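Local coordinates for protein geranyltranstransferase (IspA) (Helicobacter pylori, PDB 3LLW) that probably acts as a magnesium-dependent prenyltransferase of isoprene biosynthesis, a member of the FPP/GGPP synthase family, at residues 51-63 with 192-206. Numbering follows the deposited sequence.
Sequences FRPKLFLAVLCAL and LISASLIMGLVASGI. With SO4 (sulfate ion), chain F.
Phe-56 and Gly-200 mark the point where helix 51-63 and helix 192-204 come together, running in the same direction at 30° with their axes 7.4 Å apart. At Gly-200 no side chain intervenes, which permits this close approach, and Phe-56 CA makes a CA-H...O contact with Ser-196 O (3.5 Å). The Phe-56 ring is a knob in the hole formed by Ser-196, Met-199, Gly-200 and Ala-203. With CG anti to the backbone N (chi1 171°), it enters edge first, CD2 lying 3.4 Å from Gly-200 N and CE2 against Ala-203 CB. Ser-196, facing Arg-52 and Leu-55, turns its hydroxyl back onto Leu-192 O (OG to O 2.6 Å), satisfying a buried polar group within its own helix; that carbonyl also accepts from Ser-196 N on the opposite face of its plane. Along one flank Leu-197 CD2 touches both Leu-55 CD2 and Val-59 CG2, the latter at 3.7 Å, while Leu-63 CD1 meets Leu-201 CD1. At the N-terminal end of helix 51-63, Arg-52 NH2 donates to O2 of a sulfate probably from the crystallisation liquor (2.8 Å), and Phe-51 N adds a weak bond to O3. The Arg-52 side chain is about 11 Å from that of magnesium-binding Asp-94. In this mainly helical polyprenyl synthase core, helix 73-94 meets Phe-56 and Leu-60, helix 287-301 Leu-55 and Leu-197, and helix 142-156 Leu-192 and Met-199.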
loop_
_atom_site.group_PDB
_atom_site.type_symbol
_atom_site.label_atom_id
_atom_site.label_comp_id
_atom_site.label_asym_id
_atom_site.label_seq_id
_atom_site.Cartn_x
_atom_site.Cartn_y
_atom_site.Cartn_z
ATOM N N PHE A 51 -7.365 -3.595 18.939
ATOM C CA PHE A 51 -7.594 -5.028 18.972
ATOM C C PHE A 51 -6.548 -5.810 18.164
ATOM O O PHE A 51 -6.039 -6.820 18.633
ATOM C CB PHE A 51 -9.022 -5.391 18.534
ATOM C CG PHE A 51 -9.344 -6.866 18.671
ATOM C CD1 PHE A 51 -9.219 -7.514 19.905
ATOM C CD2 PHE A 51 -9.765 -7.608 17.571
ATOM C CE1 PHE A 51 -9.512 -8.873 20.033
ATOM C CE2 PHE A 51 -10.067 -8.964 17.692
ATOM C CZ PHE A 51 -9.934 -9.599 18.921
ATOM N N ARG A 52 -6.212 -5.317 16.975
ATOM C CA ARG A 52 -5.287 -6.025 16.103
ATOM C C ARG A 52 -3.833 -6.030 16.585
ATOM O O ARG A 52 -3.237 -7.101 16.611
ATOM C CB ARG A 52 -5.423 -5.574 14.640
ATOM C CG ARG A 52 -6.715 -6.010 14.015
ATOM C CD ARG A 52 -7.352 -4.863 13.253
ATOM N NE ARG A 52 -8.710 -5.207 12.865
ATOM C CZ ARG A 52 -9.799 -4.773 13.491
ATOM N NH1 ARG A 52 -10.986 -5.160 13.059
ATOM N NH2 ARG A 52 -9.706 -3.940 14.530
ATOM N N PRO A 53 -3.256 -4.855 16.957
ATOM C CA PRO A 53 -1.947 -4.943 17.596
ATOM C C PRO A 53 -1.918 -5.783 18.877
ATOM O O PRO A 53 -0.946 -6.509 19.101
ATOM C CB PRO A 53 -1.599 -3.487 17.902
ATOM C CG PRO A 53 -2.398 -2.691 16.947
ATOM C CD PRO A 53 -3.671 -3.445 16.790
ATOM N N LYS A 54 -2.967 -5.714 19.694
ATOM C CA LYS A 54 -3.055 -6.602 20.866
ATOM C C LYS A 54 -3.024 -8.087 20.504
ATOM O O LYS A 54 -2.391 -8.875 21.206
ATOM C CB LYS A 54 -4.274 -6.291 21.718
ATOM C CG LYS A 54 -4.114 -5.038 22.554
ATOM C CD LYS A 54 -5.434 -4.590 23.144
ATOM C CE LYS A 54 -5.262 -3.219 23.797
ATOM N NZ LYS A 54 -6.417 -2.833 24.623
ATOM N N LEU A 55 -3.686 -8.468 19.411
ATOM C CA LEU A 55 -3.639 -9.859 18.939
ATOM C C LEU A 55 -2.239 -10.246 18.499
ATOM O O LEU A 55 -1.788 -11.349 18.783
ATOM C CB LEU A 55 -4.596 -10.069 17.767
ATOM C CG LEU A 55 -6.095 -10.113 18.034
ATOM C CD1 LEU A 55 -6.822 -9.832 16.721
ATOM C CD2 LEU A 55 -6.467 -11.473 18.600
ATOM N N PHE A 56 -1.574 -9.327 17.789
ATOM C CA PHE A 56 -0.201 -9.495 17.328
ATOM C C PHE A 56 0.722 -9.726 18.511
ATOM O O PHE A 56 1.523 -10.685 18.538
ATOM C CB PHE A 56 0.254 -8.249 16.536
ATOM C CG PHE A 56 1.731 -8.241 16.207
ATOM C CD1 PHE A 56 2.591 -7.348 16.830
ATOM C CD2 PHE A 56 2.265 -9.148 15.285
ATOM C CE1 PHE A 56 3.959 -7.346 16.533
ATOM C CE2 PHE A 56 3.633 -9.151 14.988
ATOM C CZ PHE A 56 4.480 -8.267 15.620
ATOM N N LEU A 57 0.601 -8.833 19.489
ATOM C CA LEU A 57 1.422 -8.886 20.696
ATOM C C LEU A 57 1.094 -10.059 21.624
ATOM O O LEU A 57 1.973 -10.546 22.311
ATOM C CB LEU A 57 1.360 -7.563 21.448
ATOM C CG LEU A 57 2.051 -6.382 20.776
ATOM C CD1 LEU A 57 1.625 -5.065 21.453
ATOM C CD2 LEU A 57 3.558 -6.566 20.832
ATOM N N ALA A 58 -0.148 -10.529 21.609
ATOM C CA ALA A 58 -0.532 -11.711 22.374
ATOM C C ALA A 58 0.274 -12.932 21.963
ATOM O O ALA A 58 0.738 -13.656 22.816
ATOM C CB ALA A 58 -2.006 -11.995 22.227
ATOM N N VAL A 59 0.444 -13.125 20.656
ATOM C CA VAL A 59 1.169 -14.268 20.099
ATOM C C VAL A 59 2.664 -14.113 20.337
ATOM O O VAL A 59 3.347 -15.047 20.741
ATOM C CB VAL A 59 0.893 -14.428 18.579
ATOM C CG1 VAL A 59 1.472 -15.733 18.039
ATOM C CG2 VAL A 59 -0.582 -14.414 18.308
ATOM N N LEU A 60 3.156 -12.910 20.099
ATOM C CA LEU A 60 4.568 -12.622 20.154
ATOM C C LEU A 60 5.173 -12.635 21.565
ATOM O O LEU A 60 6.186 -13.312 21.792
ATOM C CB LEU A 60 4.805 -11.296 19.461
ATOM C CG LEU A 60 6.217 -10.765 19.384
ATOM C CD1 LEU A 60 7.029 -11.529 18.341
ATOM C CD2 LEU A 60 6.056 -9.348 19.004
ATOM N N CYS A 61 4.546 -11.923 22.504
ATOM C CA CYS A 61 4.978 -11.907 23.916
ATOM C C CYS A 61 4.996 -13.291 24.550
ATOM O O CYS A 61 5.842 -13.578 25.395
ATOM C CB CYS A 61 4.069 -11.020 24.766
ATOM S SG CYS A 61 4.161 -9.282 24.399
ATOM N N ALA A 62 4.040 -14.123 24.151
ATOM C CA ALA A 62 3.967 -15.503 24.587
ATOM C C ALA A 62 5.107 -16.367 24.050
ATOM O O ALA A 62 5.607 -17.244 24.753
ATOM C CB ALA A 62 2.657 -16.087 24.176
ATOM N N LEU A 63 5.528 -16.115 22.815
ATOM C CA LEU A 63 6.429 -17.043 22.115
ATOM C C LEU A 63 7.909 -16.676 22.177
ATOM O O LEU A 63 8.772 -17.550 22.039
ATOM C CB LEU A 63 5.984 -17.248 20.664
ATOM C CG LEU A 63 4.698 -18.039 20.392
ATOM C CD1 LEU A 63 4.327 -17.913 18.918
ATOM C CD2 LEU A 63 4.794 -19.513 20.805
ATOM N N LEU A 192 -7.816 -9.772 8.292
ATOM C CA LEU A 192 -6.831 -8.921 8.980
ATOM C C LEU A 192 -6.578 -9.328 10.449
ATOM O O LEU A 192 -5.468 -9.165 10.987
ATOM C CB LEU A 192 -7.258 -7.445 8.894
ATOM C CG LEU A 192 -6.266 -6.349 9.295
ATOM C CD1 LEU A 192 -5.006 -6.443 8.442
ATOM C CD2 LEU A 192 -6.882 -4.921 9.237
ATOM N N ILE A 193 -7.612 -9.855 11.084
ATOM C CA ILE A 193 -7.529 -10.407 12.446
ATOM C C ILE A 193 -6.684 -11.714 12.435
ATOM O O ILE A 193 -5.842 -11.927 13.312
ATOM C CB ILE A 193 -8.969 -10.638 12.981
ATOM C CG1 ILE A 193 -9.598 -9.281 13.385
ATOM C CG2 ILE A 193 -9.030 -11.629 14.145
ATOM C CD1 ILE A 193 -11.015 -9.417 13.810
ATOM N N SER A 194 -6.891 -12.571 11.438
ATOM C CA SER A 194 -6.078 -13.801 11.363
ATOM C C SER A 194 -4.648 -13.470 10.910
ATOM O O SER A 194 -3.698 -14.090 11.381
ATOM C CB SER A 194 -6.766 -14.904 10.534
ATOM O OG SER A 194 -6.081 -15.223 9.348
ATOM N N ALA A 195 -4.501 -12.441 10.063
ATOM C CA ALA A 195 -3.172 -11.926 9.682
ATOM C C ALA A 195 -2.374 -11.427 10.872
ATOM O O ALA A 195 -1.227 -11.868 11.057
ATOM C CB ALA A 195 -3.251 -10.851 8.598
ATOM N N SER A 196 -2.974 -10.530 11.671
ATOM C CA SER A 196 -2.420 -10.112 12.990
ATOM C C SER A 196 -1.860 -11.297 13.818
ATOM O O SER A 196 -0.727 -11.248 14.296
ATOM C CB SER A 196 -3.478 -9.379 13.816
ATOM O OG SER A 196 -4.098 -8.327 13.067
ATOM N N LEU A 197 -2.646 -12.356 13.965
ATOM C CA LEU A 197 -2.216 -13.529 14.724
ATOM C C LEU A 197 -0.996 -14.222 14.127
ATOM O O LEU A 197 0.007 -14.367 14.818
ATOM C CB LEU A 197 -3.359 -14.524 14.895
ATOM C CG LEU A 197 -4.464 -14.059 15.828
ATOM C CD1 LEU A 197 -5.697 -14.852 15.555
ATOM C CD2 LEU A 197 -4.086 -14.227 17.286
ATOM N N ILE A 198 -1.049 -14.570 12.839
ATOM C CA ILE A 198 0.092 -15.249 12.163
ATOM C C ILE A 198 1.330 -14.368 11.912
ATOM O O ILE A 198 2.470 -14.878 11.792
ATOM C CB ILE A 198 -0.323 -16.004 10.872
ATOM C CG1 ILE A 198 -0.887 -15.030 9.830
ATOM C CG2 ILE A 198 -1.321 -17.114 11.214
ATOM C CD1 ILE A 198 -1.229 -15.643 8.484
ATOM N N MET A 199 1.110 -13.055 11.861
ATOM C CA MET A 199 2.201 -12.090 11.792
ATOM C C MET A 199 2.924 -12.079 13.139
ATOM O O MET A 199 4.134 -11.835 13.180
ATOM C CB MET A 199 1.730 -10.672 11.396
ATOM C CG MET A 199 1.469 -10.411 9.882
ATOM S SD MET A 199 0.482 -8.866 9.614
ATOM C CE MET A 199 1.842 -7.711 9.731
ATOM N N GLY A 200 2.193 -12.372 14.223
ATOM C CA GLY A 200 2.815 -12.662 15.532
ATOM C C GLY A 200 3.757 -13.878 15.533
ATOM O O GLY A 200 4.840 -13.832 16.137
ATOM N N LEU A 201 3.352 -14.964 14.876
ATOM C CA LEU A 201 4.207 -16.190 14.803
ATOM C C LEU A 201 5.462 -15.937 13.968
ATOM O O LEU A 201 6.573 -16.136 14.435
ATOM C CB LEU A 201 3.431 -17.406 14.259
ATOM C CG LEU A 201 4.220 -18.725 14.079
ATOM C CD1 LEU A 201 4.878 -19.188 15.384
ATOM C CD2 LEU A 201 3.340 -19.825 13.550
ATOM N N VAL A 202 5.254 -15.480 12.738
ATOM C CA VAL A 202 6.318 -15.088 11.819
ATOM C C VAL A 202 7.351 -14.150 12.464
ATOM O O VAL A 202 8.557 -14.451 12.442
ATOM C CB VAL A 202 5.705 -14.482 10.516
ATOM C CG1 VAL A 202 6.745 -13.747 9.680
ATOM C CG2 VAL A 202 5.060 -15.577 9.693
ATOM N N ALA A 203 6.879 -13.052 13.066
ATOM C CA ALA A 203 7.761 -12.084 13.748
ATOM C C ALA A 203 8.562 -12.659 14.927
ATOM O O ALA A 203 9.651 -12.177 15.211
ATOM C CB ALA A 203 6.981 -10.858 14.199
ATOM N N SER A 204 8.027 -13.679 15.603
ATOM C CA SER A 204 8.739 -14.322 16.718
ATOM C C SER A 204 9.957 -15.144 16.285
ATOM O O SER A 204 10.834 -15.422 17.100
ATOM C CB SER A 204 7.796 -15.190 17.553
ATOM O OG SER A 204 7.492 -16.397 16.884
ATOM N N GLY A 205 10.004 -15.522 15.011
ATOM C CA GLY A 205 11.133 -16.275 14.470
ATOM C C GLY A 205 11.043 -17.788 14.569
ATOM O O GLY A 205 11.812 -18.492 13.912
ATOM N N ILE A 206 10.121 -18.300 15.382
ATOM C CA ILE A 206 9.980 -19.751 15.534
ATOM C C ILE A 206 9.262 -20.332 14.312
ATOM O O ILE A 206 8.394 -19.682 13.723
ATOM C CB ILE A 206 9.332 -20.191 16.916
ATOM C CG1 ILE A 206 7.927 -20.783 16.753
ATOM C CG2 ILE A 206 9.367 -19.053 17.955
ATOM C CD1 ILE A 206 7.503 -21.695 17.886
HETATM S S SO4 F . -11.086 -1.542 16.985
HETATM O O1 SO4 F . -11.168 -0.190 16.407
HETATM O O2 SO4 F . -11.622 -2.528 16.042
HETATM O O3 SO4 F . -9.701 -1.889 17.330
HETATM O O4 SO4 F . -11.912 -1.581 18.190
#